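Local coordinates for RimK-related lysine biosynthesis protein (Thermococcus kodakarensis, PDB 5K2M), which probably acts as an ATP-dependent ligase of the RimK family (LysX subfamily) in amino-acid biosynthesis, binding ADP and magnesium in an ATP-grasp domain, at residues 28-33 against 41-46; 35-40 against 64-69; 109-112 against 118-121; 146-151 against 157-162. All coordinates share one frame; numbering follows the deposited sequence.

How the contacts relate
The four contacts fall into two pairs in separate parts of the chain. Contacts 1 and 2, with centres about 9 Å apart, interlock at the parallel sheet (strands 26-31 and 45-49 in contact 1): their segments alternate in sequence, and Val46 N lies 3.0 Å from Pro69 O, a probable hydrogen bond. Contacts 3 and 4, about 11 Å apart, share the four-stranded antiparallel sheet of the ATP-grasp domain, whose neighbouring strands 119-122 and 159-163 are joined by a probable bond from Val120 N to Gln162 O, 2.8 Å. That second pair reaches ADP, through Val120 and Gln162. Contact 1 is about 43 Å from contact 3, centre to centre, and lies away from the nucleotide site.

Contact 1. Residues 28-33 against 41-46; sequences VMLHED and YDLDVV
Val28, Leu30, Tyr41 and Leu43 meet wholly through apolar groups, with no hydrogen bond between residues 28-33 and 41-46. Leu43 divides its two methyls between Val28 and Leu30. Its CD1 lies against Val28, 3.7 Å from CG2, while its CD2 turns to Leu30 and stands 4.0 Å from that residue's CD1. The two leucines approach tip to tip, whereas Val28 and Leu43 cross at a slant. With Val28 CG1 anti to the backbone N (chi1 -174°), CG2 sits beside that N, on the side of Leu43. One leucine thus spans two strand residues whose side chains emerge on the same side.

The aromatic contact is looser. Leu30 uses its second methyl, CD2, which comes up to the Tyr41 ring at the edge, near the ring plane, 4.2 Å from CE1. Leu30 is therefore shared, one methyl going to each partner. The hydroxyl of Tyr41 is held apart from this apolar patch, hydrogen-bonded to Asp34 O and Leu36 N, and these bonds help to fix where the ring edge lies.

Strand 26-31 is an outermost strand of the parallel sheet, next to strand 2-7, with strand 45-49 beyond. The loop residues Tyr41 and Leu43 lead into strand 45-49 and pack with Leu30 against Phe63 of helix 53-65; the Phe63 ring meets that of Tyr41 edge-to-face.

Contact 2. Residues 35-40 against 64-69; sequences LLFPGN and ESEGIP
Phe37 is the first residue of 35-40 to touch Glu66, and it does so with the edge of its ring: Glu66 CG lies near the ring plane, 3.9 Å from CD2. The aliphatic part of the glutamate serves the aromatic ring here, and its carboxylate is turned 30° from the ring plane. At Pro38, which follows a cis peptide bond, CB comes within 3.8 Å of Glu66 OE1. Gly39 supplies the polar link, a weak but fairly straight hydrogen bond from its N to Glu66 OE1 (3.3 Å, 161°). The bend of the glutamate chain at chi2 (-65°) brings the carboxylate back to this backbone. Gly39 O also lies 3.1 Å from Glu66 OE2, a meeting of two acceptors that probably offsets part of the gain from the N-H.

An alanine at Glu66 would remove the methylene beside Phe37 and is likely to leave Gly39 N without this acceptor.

Glu66 follows helix 53-65, which ends in a Schellman motif with Gly67, at positive phi, as its C-prime residue. Phe37 also packs on Leu62 and Phe63 of that helix, while Leu36 and Phe37 pair with a strand of a second subunit, forming an antiparallel ladder across the interface.

Contact 3. Residues 109-112 against 118-121; sequences LRVP and PLVS. With ADP (adenosine-5'-diphosphate), chain O.
A short helix, 111-115, packs here on strand 119-122 of the four-stranded antiparallel sheet in the ATP-grasp domain, on the side of that strand away from the nucleotide. Leu119 meets both Val111 and Pro112 with one methyl, CD2, which lies 3.8 Å from Pro112 CG and 4.2 Å from Val111 CG1. Both approaches are oblique, and all the groups are apolar. The Leu119 side chain adopts a less common first torsion, with CG between the backbone N and the carbonyl carbon (chi1 52°), and from there CD2 reaches Val111 and Pro112. Val111 answers with CG1, the branch anti to its own backbone N.

The next residue, Val120, points its side chain to the other face of the strand, where the adenine lies. Its CG2 is 3.6 Å from ADP N6 and equally near C6, so this methyl packs against the base at its amino-bearing carbon. Successive residues of one strand therefore serve the helix and the nucleotide pocket.

Strand 119-122 lies between strands 159-163 and 133-135. Phe161 of the former touches both Val111 and Leu119, Val135 of the latter also packs on Leu119, and Ser121 faces helix 138-150 through Val144 and Arg148.

Contact 4. Residues 146-151 against 157-162; sequences EHRKWM and GIHYFQ. With ADP (adenosine-5'-diphosphate), chain O.
Arg148 extends from helix 138-150 across to Ile158 and His159, where its guanidinium and the imidazole run almost parallel, their planes 4° apart. The two side chains slide past each other in opposite directions. Arg148 NH2 stands 4.0 Å from His159 ND1, with no hydrogen bond between them, and the other end of the pair closes with His159 CE1 4.2 Å from Arg148 CB. The arginine gets there through a bend at chi2 (-71°); beyond it chi3 is extended, and the head group reaches the start of strand 159-163.

A water ties the guanidinium to the strand backbone. Lying in the guanidinium plane at its edge, it accepts from Arg148 NH1 at 3.0 Å. It also accepts from Tyr160 N at 2.8 Å and is placed to donate to Ile158 O, 3.0 Å away. NH2 has its own hydrogen bond to Tyr156 O, just ahead of the strand, which helps to fix the head group's rotation.

Gln162 is extended beyond CG, and its OE1 accepts from ADP N6 (3.0 Å, 151°). Lys122 NZ also donates to OE1, and Gln162 NE2 binds Asn240 OD1, so the amide is gripped at both ends.

The buried guanidinium is thus held by a backbone carbonyl and by a water bridging to Tyr160 N, neutral partners that probably help offset the cost of burying its charge, while the fixed glutamine amide supplies an acceptor suited to adenine.

Contact 1. Residues 28-33 against 41-46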
# COMPACT_ATOMS: atom_id res chain seq x y z
N VAL A 28 -32.89 -27.05 -15.79
CA VAL A 28 -32.31 -25.76 -16.21
C VAL A 28 -31.27 -26.00 -17.28
O VAL A 28 -30.20 -26.57 -17.01
CB VAL A 28 -31.66 -25.02 -15.02
CG1 VAL A 28 -31.21 -23.62 -15.42
CG2 VAL A 28 -32.64 -24.96 -13.86
N MET A 29 -31.58 -25.57 -18.50
CA MET A 29 -30.69 -25.74 -19.64
C MET A 29 -29.67 -24.63 -19.63
O MET A 29 -30.03 -23.46 -19.68
CB MET A 29 -31.48 -25.67 -20.95
CG MET A 29 -32.55 -26.74 -21.07
SD MET A 29 -31.84 -28.38 -20.95
CE MET A 29 -30.98 -28.52 -22.50
N LEU A 30 -28.39 -24.98 -19.57
CA LEU A 30 -27.34 -23.99 -19.44
C LEU A 30 -26.41 -24.09 -20.62
O LEU A 30 -25.50 -24.91 -20.62
CB LEU A 30 -26.56 -24.19 -18.15
CG LEU A 30 -27.37 -24.02 -16.87
CD1 LEU A 30 -26.77 -24.89 -15.79
CD2 LEU A 30 -27.42 -22.56 -16.45
N HIS A 31 -26.64 -23.26 -21.62
CA HIS A 31 -25.66 -23.12 -22.66
C HIS A 31 -24.42 -22.43 -22.06
O HIS A 31 -24.50 -21.78 -21.02
CB HIS A 31 -26.21 -22.31 -23.83
CG HIS A 31 -25.26 -22.25 -24.98
ND1 HIS A 31 -24.68 -21.08 -25.41
CD2 HIS A 31 -24.73 -23.23 -25.75
CE1 HIS A 31 -23.86 -21.33 -26.42
NE2 HIS A 31 -23.87 -22.64 -26.64
N GLU A 32 -23.30 -22.61 -22.72
CA GLU A 32 -22.04 -21.97 -22.34
C GLU A 32 -22.13 -20.46 -22.14
O GLU A 32 -21.50 -19.92 -21.23
CB GLU A 32 -20.97 -22.34 -23.36
CG GLU A 32 -20.56 -23.78 -23.18
CD GLU A 32 -19.63 -24.32 -24.24
OE1 GLU A 32 -19.58 -23.79 -25.37
OE2 GLU A 32 -18.96 -25.32 -23.93
N ASP A 33 -22.95 -19.78 -22.95
CA ASP A 33 -23.22 -18.36 -22.77
C ASP A 33 -23.81 -18.04 -21.40
O ASP A 33 -23.63 -16.94 -20.89
CB ASP A 33 -24.18 -17.83 -23.85
CG ASP A 33 -23.59 -17.87 -25.26
OD1 ASP A 33 -22.41 -18.26 -25.45
OD2 ASP A 33 -24.34 -17.50 -26.18
N TYR A 41 -26.20 -19.67 -8.59
CA TYR A 41 -26.95 -20.75 -9.22
C TYR A 41 -27.75 -21.50 -8.16
O TYR A 41 -27.26 -21.73 -7.06
CB TYR A 41 -25.99 -21.69 -9.95
CG TYR A 41 -25.30 -21.05 -11.15
CD1 TYR A 41 -25.90 -21.08 -12.42
CD2 TYR A 41 -24.07 -20.41 -11.03
CE1 TYR A 41 -25.29 -20.50 -13.51
CE2 TYR A 41 -23.45 -19.84 -12.12
CZ TYR A 41 -24.06 -19.89 -13.36
OH TYR A 41 -23.47 -19.31 -14.45
N ASP A 42 -28.98 -21.85 -8.49
CA ASP A 42 -29.86 -22.61 -7.59
C ASP A 42 -30.10 -23.96 -8.26
O ASP A 42 -31.04 -24.15 -9.02
CB ASP A 42 -31.18 -21.85 -7.38
CG ASP A 42 -32.15 -22.55 -6.42
OD1 ASP A 42 -31.74 -23.42 -5.62
OD2 ASP A 42 -33.35 -22.20 -6.47
N LEU A 43 -29.21 -24.90 -7.96
CA LEU A 43 -29.15 -26.17 -8.66
C LEU A 43 -28.71 -27.23 -7.68
O LEU A 43 -27.80 -26.99 -6.88
CB LEU A 43 -28.12 -26.09 -9.79
CG LEU A 43 -28.44 -25.76 -11.25
CD1 LEU A 43 -29.75 -25.07 -11.52
CD2 LEU A 43 -27.29 -24.96 -11.86
N ASP A 44 -29.33 -28.40 -7.76
CA ASP A 44 -28.99 -29.50 -6.88
C ASP A 44 -27.93 -30.41 -7.49
O ASP A 44 -27.23 -31.11 -6.78
CB ASP A 44 -30.25 -30.27 -6.51
CG ASP A 44 -31.24 -29.42 -5.74
OD1 ASP A 44 -30.91 -28.99 -4.61
OD2 ASP A 44 -32.34 -29.15 -6.26
N VAL A 45 -27.84 -30.39 -8.82
CA VAL A 45 -26.83 -31.14 -9.54
C VAL A 45 -26.74 -30.59 -10.96
O VAL A 45 -27.73 -30.05 -11.47
CB VAL A 45 -27.13 -32.66 -9.55
CG1 VAL A 45 -28.47 -32.97 -10.21
CG2 VAL A 45 -26.02 -33.45 -10.21
N VAL A 46 -25.56 -30.68 -11.57
CA VAL A 46 -25.40 -30.36 -12.98
C VAL A 46 -24.86 -31.56 -13.73
O VAL A 46 -23.89 -32.18 -13.31
CB VAL A 46 -24.46 -29.17 -13.20
CG1 VAL A 46 -24.25 -28.93 -14.69
CG2 VAL A 46 -25.02 -27.94 -12.53

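Contact 2. Residues 35-40 against 64-69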
# COMPACT_ATOMS: atom_id res chain seq x y z
N LEU A 35 -22.94 -19.46 -18.61
CA LEU A 35 -21.99 -19.80 -17.56
C LEU A 35 -21.04 -18.65 -17.27
O LEU A 35 -20.20 -18.31 -18.09
CB LEU A 35 -21.22 -21.06 -17.95
CG LEU A 35 -22.09 -22.29 -18.20
CD1 LEU A 35 -21.28 -23.41 -18.83
CD2 LEU A 35 -22.77 -22.75 -16.92
N LEU A 36 -21.16 -18.09 -16.08
CA LEU A 36 -20.31 -17.00 -15.66
C LEU A 36 -20.02 -17.16 -14.17
O LEU A 36 -20.94 -17.25 -13.35
CB LEU A 36 -21.03 -15.68 -15.96
CG LEU A 36 -20.33 -14.34 -15.74
CD1 LEU A 36 -18.97 -14.29 -16.41
CD2 LEU A 36 -21.23 -13.22 -16.26
N PHE A 37 -18.75 -17.24 -13.80
CA PHE A 37 -18.41 -17.47 -12.40
C PHE A 37 -17.44 -16.42 -11.88
O PHE A 37 -16.66 -15.88 -12.65
CB PHE A 37 -17.81 -18.85 -12.22
CG PHE A 37 -18.73 -19.98 -12.58
CD1 PHE A 37 -18.86 -20.40 -13.90
CD2 PHE A 37 -19.42 -20.68 -11.58
CE1 PHE A 37 -19.68 -21.46 -14.22
CE2 PHE A 37 -20.24 -21.74 -11.90
CZ PHE A 37 -20.38 -22.13 -13.23
N PRO A 38 -17.50 -16.11 -10.56
CA PRO A 38 -18.49 -16.59 -9.61
C PRO A 38 -19.89 -16.12 -9.95
O PRO A 38 -20.06 -15.05 -10.52
CB PRO A 38 -18.05 -15.95 -8.27
CG PRO A 38 -16.65 -15.51 -8.48
CD PRO A 38 -16.54 -15.19 -9.94
N GLY A 39 -20.88 -16.93 -9.60
CA GLY A 39 -22.26 -16.60 -9.90
C GLY A 39 -23.22 -17.25 -8.92
O GLY A 39 -22.81 -18.06 -8.09
N ASN A 40 -24.49 -16.92 -9.07
CA ASN A 40 -25.54 -17.38 -8.18
C ASN A 40 -26.38 -18.40 -8.93
O ASN A 40 -27.15 -18.05 -9.81
CB ASN A 40 -26.39 -16.19 -7.74
CG ASN A 40 -27.63 -16.59 -6.98
OD1 ASN A 40 -27.65 -17.63 -6.30
ND2 ASN A 40 -28.68 -15.77 -7.07
N GLU A 64 -18.60 -27.03 -8.82
CA GLU A 64 -18.11 -27.55 -7.52
C GLU A 64 -17.69 -26.41 -6.60
O GLU A 64 -17.94 -26.45 -5.40
CB GLU A 64 -16.94 -28.53 -7.72
CG GLU A 64 -17.34 -29.84 -8.42
CD GLU A 64 -16.17 -30.65 -8.95
OE1 GLU A 64 -15.03 -30.16 -8.97
OE2 GLU A 64 -16.38 -31.81 -9.36
N SER A 65 -17.07 -25.37 -7.16
CA SER A 65 -16.63 -24.22 -6.37
C SER A 65 -17.84 -23.49 -5.80
O SER A 65 -17.72 -22.81 -4.78
CB SER A 65 -15.77 -23.25 -7.21
OG SER A 65 -16.56 -22.44 -8.07
N GLU A 66 -18.99 -23.62 -6.46
CA GLU A 66 -20.25 -23.07 -5.95
C GLU A 66 -21.01 -24.07 -5.05
O GLU A 66 -22.16 -23.84 -4.72
CB GLU A 66 -21.16 -22.63 -7.11
CG GLU A 66 -20.63 -21.49 -7.98
CD GLU A 66 -20.48 -20.18 -7.23
OE1 GLU A 66 -19.66 -19.34 -7.65
OE2 GLU A 66 -21.18 -19.98 -6.21
N GLY A 67 -20.36 -25.17 -4.66
CA GLY A 67 -21.03 -26.19 -3.85
C GLY A 67 -22.11 -26.97 -4.59
O GLY A 67 -23.00 -27.54 -3.95
N ILE A 68 -22.04 -27.02 -5.91
CA ILE A 68 -23.02 -27.77 -6.70
C ILE A 68 -22.35 -29.00 -7.28
O ILE A 68 -21.38 -28.87 -8.01
CB ILE A 68 -23.63 -26.90 -7.81
CG1 ILE A 68 -24.40 -25.72 -7.20
CG2 ILE A 68 -24.55 -27.73 -8.70
CD1 ILE A 68 -24.69 -24.60 -8.19
N PRO A 69 -22.82 -30.21 -6.91
CA PRO A 69 -22.18 -31.41 -7.41
C PRO A 69 -22.47 -31.60 -8.89
O PRO A 69 -23.46 -31.10 -9.40
CB PRO A 69 -22.79 -32.54 -6.57
CG PRO A 69 -24.07 -32.00 -6.06
CD PRO A 69 -23.88 -30.53 -5.92

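Contact 3. Residues 109-112 against 118-121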
# COMPACT_ATOMS: atom_id res chain seq x y z
N LEU A 109 11.54 -41.74 -29.84
CA LEU A 109 12.32 -42.59 -30.75
C LEU A 109 12.69 -43.95 -30.15
O LEU A 109 12.90 -44.91 -30.87
CB LEU A 109 13.61 -41.86 -31.15
CG LEU A 109 13.70 -41.09 -32.47
CD1 LEU A 109 12.43 -41.11 -33.30
CD2 LEU A 109 14.19 -39.67 -32.24
N ARG A 110 12.78 -44.01 -28.83
CA ARG A 110 13.11 -45.24 -28.12
C ARG A 110 11.91 -46.12 -27.79
O ARG A 110 12.09 -47.23 -27.32
CB ARG A 110 13.85 -44.89 -26.84
CG ARG A 110 15.11 -44.11 -27.12
CD ARG A 110 16.20 -44.49 -26.15
NE ARG A 110 15.88 -44.06 -24.79
CZ ARG A 110 16.06 -42.82 -24.33
NH1 ARG A 110 16.54 -41.85 -25.11
NH2 ARG A 110 15.74 -42.56 -23.08
N VAL A 111 10.70 -45.64 -28.05
CA VAL A 111 9.49 -46.39 -27.72
C VAL A 111 9.41 -47.76 -28.44
O VAL A 111 9.02 -48.74 -27.83
CB VAL A 111 8.24 -45.53 -27.95
CG1 VAL A 111 6.98 -46.36 -27.95
CG2 VAL A 111 8.17 -44.45 -26.88
N PRO A 112 9.82 -47.84 -29.73
CA PRO A 112 9.83 -49.15 -30.43
C PRO A 112 10.76 -50.21 -29.82
O PRO A 112 10.54 -51.40 -30.03
CB PRO A 112 10.28 -48.78 -31.83
CG PRO A 112 9.88 -47.36 -31.99
CD PRO A 112 10.13 -46.74 -30.65
N PRO A 118 4.17 -52.95 -35.55
CA PRO A 118 3.68 -51.59 -35.64
C PRO A 118 3.16 -51.11 -34.30
O PRO A 118 2.76 -51.92 -33.47
CB PRO A 118 2.55 -51.69 -36.67
CG PRO A 118 2.05 -53.07 -36.53
CD PRO A 118 3.14 -53.92 -35.97
N LEU A 119 3.15 -49.81 -34.10
CA LEU A 119 2.63 -49.25 -32.88
C LEU A 119 1.61 -48.17 -33.20
O LEU A 119 1.49 -47.74 -34.35
CB LEU A 119 3.76 -48.75 -31.97
CG LEU A 119 4.79 -47.79 -32.55
CD1 LEU A 119 4.25 -46.37 -32.54
CD2 LEU A 119 6.07 -47.83 -31.73
N VAL A 120 0.88 -47.76 -32.18
CA VAL A 120 -0.16 -46.77 -32.31
C VAL A 120 0.22 -45.53 -31.51
O VAL A 120 0.56 -45.61 -30.33
CB VAL A 120 -1.51 -47.33 -31.84
CG1 VAL A 120 -2.55 -46.22 -31.78
CG2 VAL A 120 -1.96 -48.45 -32.78
N SER A 121 0.17 -44.40 -32.20
CA SER A 121 0.40 -43.09 -31.63
C SER A 121 -0.95 -42.40 -31.47
O SER A 121 -1.79 -42.45 -32.37
CB SER A 121 1.27 -42.26 -32.58
OG SER A 121 1.38 -40.93 -32.12
PB ADP O . -10.38 -41.97 -29.05
O1B ADP O . -11.55 -42.85 -29.39
O2B ADP O . -9.99 -41.01 -30.15
O3B ADP O . -10.46 -41.27 -27.72
PA ADP O . -9.09 -44.56 -28.90
O1A ADP O . -10.41 -45.10 -28.36
O2A ADP O . -7.87 -44.99 -28.15
O3A ADP O . -9.10 -42.96 -28.99
O5' ADP O . -8.92 -44.99 -30.43
C5' ADP O . -9.99 -44.90 -31.35
C4' ADP O . -10.17 -46.23 -32.06
O4' ADP O . -8.97 -46.56 -32.77
C3' ADP O . -10.47 -47.41 -31.15
O3' ADP O . -11.88 -47.56 -30.93
C2' ADP O . -9.88 -48.56 -31.95
O2' ADP O . -10.77 -49.02 -32.96
C1' ADP O . -8.69 -47.95 -32.65
N9 ADP O . -7.47 -48.13 -31.85
C8 ADP O . -6.99 -47.29 -30.92
N7 ADP O . -5.87 -47.76 -30.35
C5 ADP O . -5.63 -48.96 -30.92
C6 ADP O . -4.60 -49.99 -30.80
N6 ADP O . -3.59 -49.85 -29.93
N1 ADP O . -4.73 -51.08 -31.59
C2 ADP O . -5.73 -51.24 -32.46
N3 ADP O . -6.71 -50.34 -32.63
C4 ADP O . -6.70 -49.20 -31.90

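Contact 4. Residues 146-151 against 157-162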
# COMPACT_ATOMS: atom_id res chain seq x y z
N GLU A 146 7.83 -35.41 -35.96
CA GLU A 146 8.09 -34.11 -36.62
C GLU A 146 6.84 -33.25 -36.61
O GLU A 146 6.89 -32.06 -36.32
CB GLU A 146 8.55 -34.29 -38.09
CG GLU A 146 10.05 -34.15 -38.32
CD GLU A 146 10.58 -32.74 -38.04
OE1 GLU A 146 10.27 -31.79 -38.80
OE2 GLU A 146 11.32 -32.61 -37.04
N HIS A 147 5.71 -33.84 -36.95
CA HIS A 147 4.46 -33.07 -36.98
C HIS A 147 3.98 -32.67 -35.59
O HIS A 147 3.60 -31.52 -35.39
CB HIS A 147 3.38 -33.80 -37.77
CG HIS A 147 3.68 -33.86 -39.23
ND1 HIS A 147 2.99 -33.12 -40.17
CD2 HIS A 147 4.64 -34.52 -39.92
CE1 HIS A 147 3.49 -33.35 -41.37
NE2 HIS A 147 4.50 -34.19 -41.24
N ARG A 148 4.04 -33.58 -34.62
CA ARG A 148 3.66 -33.25 -33.25
C ARG A 148 4.50 -32.09 -32.70
O ARG A 148 3.99 -31.20 -32.03
CB ARG A 148 3.82 -34.46 -32.34
CG ARG A 148 2.83 -35.56 -32.60
CD ARG A 148 1.43 -35.19 -32.17
NE ARG A 148 0.70 -36.42 -31.89
CZ ARG A 148 0.81 -37.11 -30.76
NH1 ARG A 148 0.13 -38.24 -30.64
NH2 ARG A 148 1.57 -36.67 -29.74
N LYS A 149 5.80 -32.13 -32.99
CA LYS A 149 6.75 -31.10 -32.60
C LYS A 149 6.29 -29.70 -33.00
O LYS A 149 6.31 -28.78 -32.17
CB LYS A 149 8.10 -31.42 -33.26
CG LYS A 149 9.21 -30.38 -33.14
CD LYS A 149 10.27 -30.62 -34.21
CE LYS A 149 11.66 -30.14 -33.80
NZ LYS A 149 11.71 -28.66 -33.62
N TRP A 150 5.85 -29.53 -34.25
CA TRP A 150 5.47 -28.22 -34.76
C TRP A 150 4.02 -27.84 -34.50
O TRP A 150 3.59 -26.76 -34.90
CB TRP A 150 5.79 -28.09 -36.26
CG TRP A 150 7.25 -27.98 -36.53
CD1 TRP A 150 8.00 -28.81 -37.29
CD2 TRP A 150 8.15 -26.99 -36.00
NE1 TRP A 150 9.31 -28.39 -37.30
CE2 TRP A 150 9.43 -27.28 -36.51
CE3 TRP A 150 7.99 -25.88 -35.15
CZ2 TRP A 150 10.56 -26.49 -36.21
CZ3 TRP A 150 9.11 -25.10 -34.84
CH2 TRP A 150 10.38 -25.42 -35.37
N MET A 151 3.25 -28.69 -33.83
CA MET A 151 1.90 -28.29 -33.47
C MET A 151 1.95 -27.43 -32.21
O MET A 151 2.80 -27.63 -31.35
CB MET A 151 1.00 -29.51 -33.31
CG MET A 151 0.79 -30.21 -34.64
SD MET A 151 -0.06 -31.78 -34.54
CE MET A 151 -1.71 -31.22 -34.93
N GLY A 157 3.20 -32.60 -26.98
CA GLY A 157 4.54 -32.98 -26.57
C GLY A 157 4.59 -34.07 -25.50
O GLY A 157 5.67 -34.45 -25.04
N ILE A 158 3.42 -34.56 -25.08
CA ILE A 158 3.35 -35.75 -24.25
C ILE A 158 3.08 -36.92 -25.20
O ILE A 158 2.02 -37.00 -25.83
CB ILE A 158 2.22 -35.65 -23.20
CG1 ILE A 158 2.29 -34.30 -22.48
CG2 ILE A 158 2.29 -36.80 -22.22
CD1 ILE A 158 3.61 -33.98 -21.82
N HIS A 159 4.05 -37.81 -25.32
CA HIS A 159 4.03 -38.86 -26.34
C HIS A 159 3.58 -40.19 -25.77
O HIS A 159 4.32 -40.83 -25.02
CB HIS A 159 5.40 -39.00 -26.97
CG HIS A 159 5.86 -37.75 -27.64
ND1 HIS A 159 5.39 -37.37 -28.88
CD2 HIS A 159 6.71 -36.78 -27.24
CE1 HIS A 159 5.95 -36.22 -29.22
NE2 HIS A 159 6.76 -35.85 -28.24
N TYR A 160 2.36 -40.59 -26.15
CA TYR A 160 1.71 -41.78 -25.65
C TYR A 160 1.49 -42.75 -26.79
O TYR A 160 0.96 -42.38 -27.86
CB TYR A 160 0.36 -41.40 -25.02
CG TYR A 160 -0.50 -42.55 -24.57
CD1 TYR A 160 -0.37 -43.09 -23.30
CD2 TYR A 160 -1.45 -43.10 -25.42
CE1 TYR A 160 -1.17 -44.15 -22.89
CE2 TYR A 160 -2.25 -44.15 -25.02
CZ TYR A 160 -2.12 -44.66 -23.75
OH TYR A 160 -2.93 -45.71 -23.37
N PHE A 161 1.89 -44.00 -26.55
CA PHE A 161 1.89 -45.04 -27.58
C PHE A 161 1.36 -46.35 -27.03
O PHE A 161 1.53 -46.63 -25.86
CB PHE A 161 3.32 -45.31 -28.06
CG PHE A 161 4.00 -44.16 -28.73
CD1 PHE A 161 3.84 -43.94 -30.08
CD2 PHE A 161 4.85 -43.33 -28.02
CE1 PHE A 161 4.50 -42.90 -30.72
CE2 PHE A 161 5.50 -42.28 -28.65
CZ PHE A 161 5.33 -42.07 -30.00
N GLN A 162 0.74 -47.15 -27.88
CA GLN A 162 0.38 -48.53 -27.56
C GLN A 162 0.92 -49.46 -28.63
O GLN A 162 1.19 -49.04 -29.74
CB GLN A 162 -1.13 -48.70 -27.52
CG GLN A 162 -1.84 -48.02 -26.37
CD GLN A 162 -3.35 -48.16 -26.48
OE1 GLN A 162 -3.90 -48.03 -27.55
NE2 GLN A 162 -4.01 -48.43 -25.36
PB ADP O . -10.38 -41.97 -29.05
O1B ADP O . -11.55 -42.85 -29.39
O2B ADP O . -9.99 -41.01 -30.15
O3B ADP O . -10.46 -41.27 -27.72
PA ADP O . -9.09 -44.56 -28.90
O1A ADP O . -10.41 -45.10 -28.36
O2A ADP O . -7.87 -44.99 -28.15
O3A ADP O . -9.10 -42.96 -28.99
O5' ADP O . -8.92 -44.99 -30.43
C5' ADP O . -9.99 -44.90 -31.35
C4' ADP O . -10.17 -46.23 -32.06
O4' ADP O . -8.97 -46.56 -32.77
C3' ADP O . -10.47 -47.41 -31.15
O3' ADP O . -11.88 -47.56 -30.93
C2' ADP O . -9.88 -48.56 -31.95
O2' ADP O . -10.77 -49.02 -32.96
C1' ADP O . -8.69 -47.95 -32.65
N9 ADP O . -7.47 -48.13 -31.85
C8 ADP O . -6.99 -47.29 -30.92
N7 ADP O . -5.87 -47.76 -30.35
C5 ADP O . -5.63 -48.96 -30.92
C6 ADP O . -4.60 -49.99 -30.80
N6 ADP O . -3.59 -49.85 -29.93
N1 ADP O . -4.73 -51.08 -31.59
C2 ADP O . -5.73 -51.24 -32.46
N3 ADP O . -6.71 -50.34 -32.63
C4 ADP O . -6.70 -49.20 -31.90
O HOH W 1 0.99 -38.96 -27.90